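Putative glucarate dehydratase (Pseudomonas fluorescens, PDB 4IT1) probably catalyses the magnesium-dependent dehydration of D-glucarate to 5-dehydro-4-deoxy-D-glucarate, as a member of the mandelate racemase/muconate lactonizing enzyme family. Local coordinates at residues I58-D61 against N62-G66; E405-H408 against D409-G412. All blocks are in the same frame, centred on the assembly; numbering follows the deposited sequence.

Contact 1 of 2, residues I58-D61 against N62-G66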
ATOM      1  N   ILE A  58     -14.143 -13.610  16.044  1.00 75.22           N
ATOM      2  CA  ILE A  58     -15.233 -12.938  15.346  1.00 80.33           C
ATOM      3  C   ILE A  58     -16.156 -14.003  14.757  1.00 86.50           C
ATOM      4  O   ILE A  58     -15.701 -15.077  14.362  1.00 75.49           O
ATOM      5  CB  ILE A  58     -14.715 -11.999  14.230  1.00 83.09           C
ATOM      6  CG1 ILE A  58     -13.678 -11.011  14.783  1.00 91.07           C
ATOM      7  CG2 ILE A  58     -15.860 -11.268  13.535  1.00 79.50           C
ATOM      8  CD1 ILE A  58     -14.220  -9.987  15.759  1.00 96.33           C
ATOM      9  N   GLU A  59     -17.451 -13.708  14.724  1.00 74.53           N
ATOM     10  CA  GLU A  59     -18.424 -14.597  14.112  1.00 77.03           C
ATOM     11  C   GLU A  59     -19.410 -13.771  13.301  1.00 75.40           C
ATOM     12  O   GLU A  59     -19.743 -12.633  13.657  1.00 62.88           O
ATOM     13  CB  GLU A  59     -19.149 -15.438  15.171  1.00 90.59           C
ATOM     14  CG  GLU A  59     -19.878 -16.661  14.623  1.00100.72           C
ATOM     15  CD  GLU A  59     -20.937 -17.201  15.573  1.00102.06           C
ATOM     16  OE1 GLU A  59     -20.813 -18.370  16.000  1.00 97.02           O
ATOM     17  OE2 GLU A  59     -21.894 -16.458  15.891  1.00 93.83           O
ATOM     18  N   SER A  60     -19.865 -14.361  12.201  1.00 75.66           N
ATOM     19  CA  SER A  60     -20.769 -13.705  11.270  1.00 84.95           C
ATOM     20  C   SER A  60     -22.154 -14.344  11.318  1.00 82.19           C
ATOM     21  O   SER A  60     -22.309 -15.443  11.862  1.00 82.19           O
ATOM     22  CB  SER A  60     -20.194 -13.816   9.861  1.00 95.31           C
ATOM     23  OG  SER A  60     -19.730 -15.138   9.611  1.00 87.83           O
ATOM     24  N   ASP A  61     -23.146 -13.662  10.739  1.00 78.68           N
ATOM     25  CA  ASP A  61     -24.531 -14.157  10.685  1.00 87.19           C
ATOM     26  C   ASP A  61     -24.701 -15.500   9.955  1.00 89.56           C
ATOM     27  O   ASP A  61     -25.686 -16.207  10.174  1.00 97.30           O
ATOM     28  CB  ASP A  61     -25.479 -13.097  10.094  1.00 83.44           C
ATOM     29  CG  ASP A  61     -25.082 -12.651   8.687  1.00 92.59           C
ATOM     30  OD1 ASP A  61     -24.259 -13.325   8.026  1.00 99.30           O
ATOM     31  OD2 ASP A  61     -25.610 -11.610   8.233  1.00 78.54           O
ATOM     32  N   ASN A  62     -23.741 -15.834   9.094  1.00 81.16           N
ATOM     33  CA  ASN A  62     -23.743 -17.092   8.345  1.00 76.46           C
ATOM     34  C   ASN A  62     -22.746 -18.133   8.871  1.00 78.50           C
ATOM     35  O   ASN A  62     -22.338 -19.042   8.140  1.00 74.44           O
ATOM     36  CB  ASN A  62     -23.549 -16.843   6.837  1.00 87.34           C
ATOM     37  CG  ASN A  62     -22.366 -15.931   6.523  1.00 96.18           C
ATOM     38  OD1 ASN A  62     -22.278 -15.380   5.425  1.00 93.24           O
ATOM     39  ND2 ASN A  62     -21.453 -15.770   7.474  1.00 94.99           N
ATOM     40  N   GLY A  63     -22.351 -17.988  10.133  1.00 66.44           N
ATOM     41  CA  GLY A  63     -21.555 -19.005  10.819  1.00 63.52           C
ATOM     42  C   GLY A  63     -20.061 -19.084  10.543  1.00 70.51           C
ATOM     43  O   GLY A  63     -19.401 -20.027  10.997  1.00 68.74           O
ATOM     44  N   TYR A  64     -19.512 -18.111   9.817  1.00 71.06           N
ATOM     45  CA  TYR A  64     -18.062 -18.090   9.581  1.00 86.23           C
ATOM     46  C   TYR A  64     -17.312 -17.395  10.721  1.00 84.79           C
ATOM     47  O   TYR A  64     -17.804 -16.414  11.289  1.00 74.87           O
ATOM     48  CB  TYR A  64     -17.721 -17.465   8.222  1.00 87.19           C
ATOM     49  CG  TYR A  64     -18.325 -18.194   7.039  1.00 90.91           C
ATOM     50  CD1 TYR A  64     -17.903 -19.479   6.689  1.00 86.39           C
ATOM     51  CD2 TYR A  64     -19.320 -17.596   6.265  1.00 96.54           C
ATOM     52  CE1 TYR A  64     -18.458 -20.144   5.607  1.00 88.32           C
ATOM     53  CE2 TYR A  64     -19.883 -18.255   5.185  1.00 97.26           C
ATOM     54  CZ  TYR A  64     -19.447 -19.525   4.858  1.00 95.81           C
ATOM     55  OH  TYR A  64     -20.005 -20.174   3.783  1.00105.05           O
ATOM     56  N   ILE A  65     -16.129 -17.920  11.047  1.00 83.93           N
ATOM     57  CA  ILE A  65     -15.334 -17.459  12.193  1.00 84.21           C
ATOM     58  C   ILE A  65     -13.944 -16.924  11.794  1.00 90.34           C
ATOM     59  O   ILE A  65     -13.129 -17.649  11.203  1.00 79.50           O
ATOM     60  CB  ILE A  65     -15.192 -18.571  13.267  1.00 91.97           C
ATOM     61  CG1 ILE A  65     -16.550 -18.882  13.913  1.00 91.75           C
ATOM     62  CG2 ILE A  65     -14.181 -18.177  14.340  1.00 96.67           C
ATOM     63  CD1 ILE A  65     -16.591 -20.179  14.704  1.00 93.13           C
ATOM     64  N   GLY A  66     -13.690 -15.657  12.132  1.00 85.64           N
ATOM     65  CA  GLY A  66     -12.379 -15.019  11.947  1.00 77.85           C
ATOM     66  C   GLY A  66     -11.610 -14.870  13.252  1.00 69.06           C
ATOM     67  O   GLY A  66     -12.179 -14.479  14.271  1.00 70.87           O
TER
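Tyr64 O is gripped twice by one residue, Ser60. The backbone bond, Ser60 N to Tyr64 O, is 3.0 Å. The hydroxyl bond, Ser60 OG to Tyr64 O, is 2.9 Å and meets the carbonyl from the flank, at a C=O...donor angle of 111°, with the donor tilted from the carbonyl plane. A chi1 of 45° sets OG between the backbone N and carbonyl carbon of Ser60 and turns it to Tyr64. There OG also lies against the base of the tyrosine side chain, 3.4 Å from Tyr64 CB. A CA-H...O contact from Glu59 adds to the load on the same oxygen. Residues 58-66 form the end of an antiparallel beta hairpin, closed by a type I turn from Ser60 to Gly63. Across the turn Gly63 N bonds to Ser60 O at 3.1 Å. Gly63, at phi 79°, makes this a type I turn with a G1 beta bulge. Further down the strands Ile58 and Gly66 are a hydrogen-bonded pair. Ile58 N to Gly66 O is 2.8 Å, and the return bond is longer. Glu59 and Ile65 are the neighbouring non-hydrogen-bonded pair. Their side chains share one face of the sheet and meet at a slant, Glu59 CG 4.1 Å from Ile65 CG1. On the other face Ile58 packs on Ala139 of helix 128-148. Ser60 and Tyr64 touch Leu143 of the same helix.

Contact 2 of 2, residues E405-H408 against D409-G412; sequences ELDH and DQLG
The carboxylate of Asp407 and the amide of Gln410 are flat groups whose planes are 56° apart. They do not bond to each other. Instead the carboxylate meets the aliphatic part of the glutamine, with Asp407 OD2 3.4 Å from Gln410 CG. The third flat group, the imidazole of His408, has Leu406 O at its edge, in the ring plane. His408 ND1 donates to Leu406 O at 3.3 Å, and the donor stands above the carbonyl plane rather than on a lone pair. This bond ties the edge of the ring back to the chain just before the helix. The other oxygen of the Asp407 carboxylate reaches the backbone. Asp407 OD1 takes weak hydrogen bonds from Asp409 N at 3.2 Å and from Gln410 N at 3.4 Å, the second nearly straight at 169°. With CG anti to the backbone N (chi1 -173°), OD1 of Asp407 comes to the N-H groups of Asp409 and Gln410. With an alanine in place of Asp407 the carboxylate is gone, and the N-H groups of Asp409 and Gln410 would probably lose its weak capping bonds. The amide of Gln410 has other partners: NE2 bonds to Glu380 O and Asp378 O, and OE1 to Lys413 NZ. The backbone then takes up the helical pattern: Leu411 N bonds to Asp407 O at 2.8 Å and Gly412 N to His408 O at 3.1 Å. Leu406 CD1 lies 4.4 Å from Leu411 CD2, a loose apolar touch. Both leucines also pack on Ile55 of strand 50-60. This is an aspartate N-cap, here at the start of helix 408-421.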
ATOM      1  N   GLU A 405      -8.149 -23.417  13.844  1.00 67.86           N
ATOM      2  CA  GLU A 405      -9.358 -23.498  14.666  1.00 85.22           C
ATOM      3  C   GLU A 405      -9.049 -23.439  16.163  1.00 77.47           C
ATOM      4  O   GLU A 405      -8.115 -24.088  16.642  1.00 74.32           O
ATOM      5  CB  GLU A 405     -10.178 -24.747  14.309  1.00 83.87           C
ATOM      6  CG  GLU A 405     -10.980 -24.592  13.019  1.00 94.88           C
ATOM      7  CD  GLU A 405     -11.655 -25.872  12.557  1.00 96.79           C
ATOM      8  OE1 GLU A 405     -11.441 -26.938  13.171  1.00 92.72           O
ATOM      9  OE2 GLU A 405     -12.408 -25.806  11.562  1.00 98.39           O
ATOM     10  N   LEU A 406      -9.842 -22.648  16.884  1.00 79.17           N
ATOM     11  CA  LEU A 406      -9.670 -22.474  18.327  1.00 84.95           C
ATOM     12  C   LEU A 406     -10.031 -23.716  19.124  1.00 84.74           C
ATOM     13  O   LEU A 406     -11.154 -24.215  19.041  1.00 95.33           O
ATOM     14  CB  LEU A 406     -10.509 -21.301  18.840  1.00 85.62           C
ATOM     15  CG  LEU A 406      -9.894 -19.902  18.889  1.00 92.04           C
ATOM     16  CD1 LEU A 406     -10.872 -18.962  19.569  1.00 84.84           C
ATOM     17  CD2 LEU A 406      -8.561 -19.889  19.624  1.00 85.08           C
ATOM     18  N   ASP A 407      -9.065 -24.209  19.892  1.00 84.76           N
ATOM     19  CA  ASP A 407      -9.317 -25.226  20.903  1.00 83.90           C
ATOM     20  C   ASP A 407      -9.857 -24.514  22.147  1.00 86.15           C
ATOM     21  O   ASP A 407      -9.085 -24.009  22.972  1.00 82.48           O
ATOM     22  CB  ASP A 407      -8.025 -25.996  21.211  1.00 87.69           C
ATOM     23  CG  ASP A 407      -8.243 -27.197  22.130  1.00 92.15           C
ATOM     24  OD1 ASP A 407      -9.292 -27.283  22.806  1.00 95.57           O
ATOM     25  OD2 ASP A 407      -7.343 -28.062  22.181  1.00 86.78           O
ATOM     26  N   HIS A 408     -11.184 -24.469  22.268  1.00 85.12           N
ATOM     27  CA  HIS A 408     -11.858 -23.743  23.352  1.00 83.28           C
ATOM     28  C   HIS A 408     -11.524 -24.258  24.751  1.00 88.70           C
ATOM     29  O   HIS A 408     -11.679 -23.532  25.738  1.00 91.67           O
ATOM     30  CB  HIS A 408     -13.367 -23.756  23.140  1.00 80.94           C
ATOM     31  CG  HIS A 408     -13.847 -22.740  22.154  1.00 92.93           C
ATOM     32  ND1 HIS A 408     -13.462 -22.748  20.831  1.00102.57           N
ATOM     33  CD2 HIS A 408     -14.692 -21.691  22.294  1.00106.62           C
ATOM     34  CE1 HIS A 408     -14.045 -21.745  20.199  1.00108.79           C
ATOM     35  NE2 HIS A 408     -14.797 -21.088  21.064  1.00105.98           N
ATOM     36  N   ASP A 409     -11.070 -25.509  24.827  1.00 93.57           N
ATOM     37  CA  ASP A 409     -10.608 -26.100  26.084  1.00103.68           C
ATOM     38  C   ASP A 409      -9.249 -25.541  26.486  1.00 98.03           C
ATOM     39  O   ASP A 409      -9.065 -25.112  27.625  1.00 98.83           O
ATOM     40  CB  ASP A 409     -10.542 -27.631  25.985  1.00105.59           C
ATOM     41  CG  ASP A 409     -11.919 -28.282  25.964  1.00112.73           C
ATOM     42  OD1 ASP A 409     -12.943 -27.569  25.841  1.00 96.30           O
ATOM     43  OD2 ASP A 409     -11.973 -29.526  26.070  1.00114.41           O
ATOM     44  N   GLN A 410      -8.302 -25.551  25.546  1.00 94.55           N
ATOM     45  CA  GLN A 410      -6.990 -24.943  25.754  1.00 80.29           C
ATOM     46  C   GLN A 410      -7.119 -23.443  26.007  1.00 77.01           C
ATOM     47  O   GLN A 410      -6.370 -22.883  26.811  1.00 75.85           O
ATOM     48  CB  GLN A 410      -6.079 -25.197  24.553  1.00 75.91           C
ATOM     49  CG  GLN A 410      -5.405 -26.561  24.544  1.00 77.85           C
ATOM     50  CD  GLN A 410      -4.266 -26.682  25.541  1.00 74.94           C
ATOM     51  OE1 GLN A 410      -4.268 -27.576  26.386  1.00 69.70           O
ATOM     52  NE2 GLN A 410      -3.285 -25.787  25.447  1.00 74.84           N
ATOM     53  N   LEU A 411      -8.080 -22.808  25.327  1.00 71.46           N
ATOM     54  CA  LEU A 411      -8.390 -21.390  25.513  1.00 68.68           C
ATOM     55  C   LEU A 411      -8.775 -21.080  26.960  1.00 75.24           C
ATOM     56  O   LEU A 411      -8.100 -20.289  27.628  1.00 86.38           O
ATOM     57  CB  LEU A 411      -9.504 -20.941  24.559  1.00 71.01           C
ATOM     58  CG  LEU A 411      -9.910 -19.460  24.616  1.00 73.63           C
ATOM     59  CD1 LEU A 411      -8.822 -18.570  24.025  1.00 78.97           C
ATOM     60  CD2 LEU A 411     -11.244 -19.217  23.921  1.00 58.74           C
ATOM     61  N   GLY A 412      -9.856 -21.703  27.432  1.00 73.52           N
ATOM     62  CA  GLY A 412     -10.296 -21.584  28.823  1.00 65.63           C
ATOM     63  C   GLY A 412      -9.178 -21.817  29.830  1.00 65.76           C
ATOM     64  O   GLY A 412      -9.092 -21.116  30.844  1.00 68.91           O
TER

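From the N terminus, strand 25-36 is followed by strand 50-60, which turns at contact 1 into strand 65-70. Contact 1 thus closes the hairpin of the three-stranded antiparallel sheet in the N-terminal domain. The chain then passes through the helices of that domain and the parallel strands and helices of the C-terminal domain. Contact 2 closes only a local turn, where the loop after strand 393-395 becomes helix 408-421. The two are in series, neither nested nor crossed. The centres of contacts 1 and 2 are about 17 Å apart. Strand 50-60 links them: its end forms contact 1, while its Ile55 and Glu57 touch contact 2, joining helix 408-421 to the N-terminal sheet.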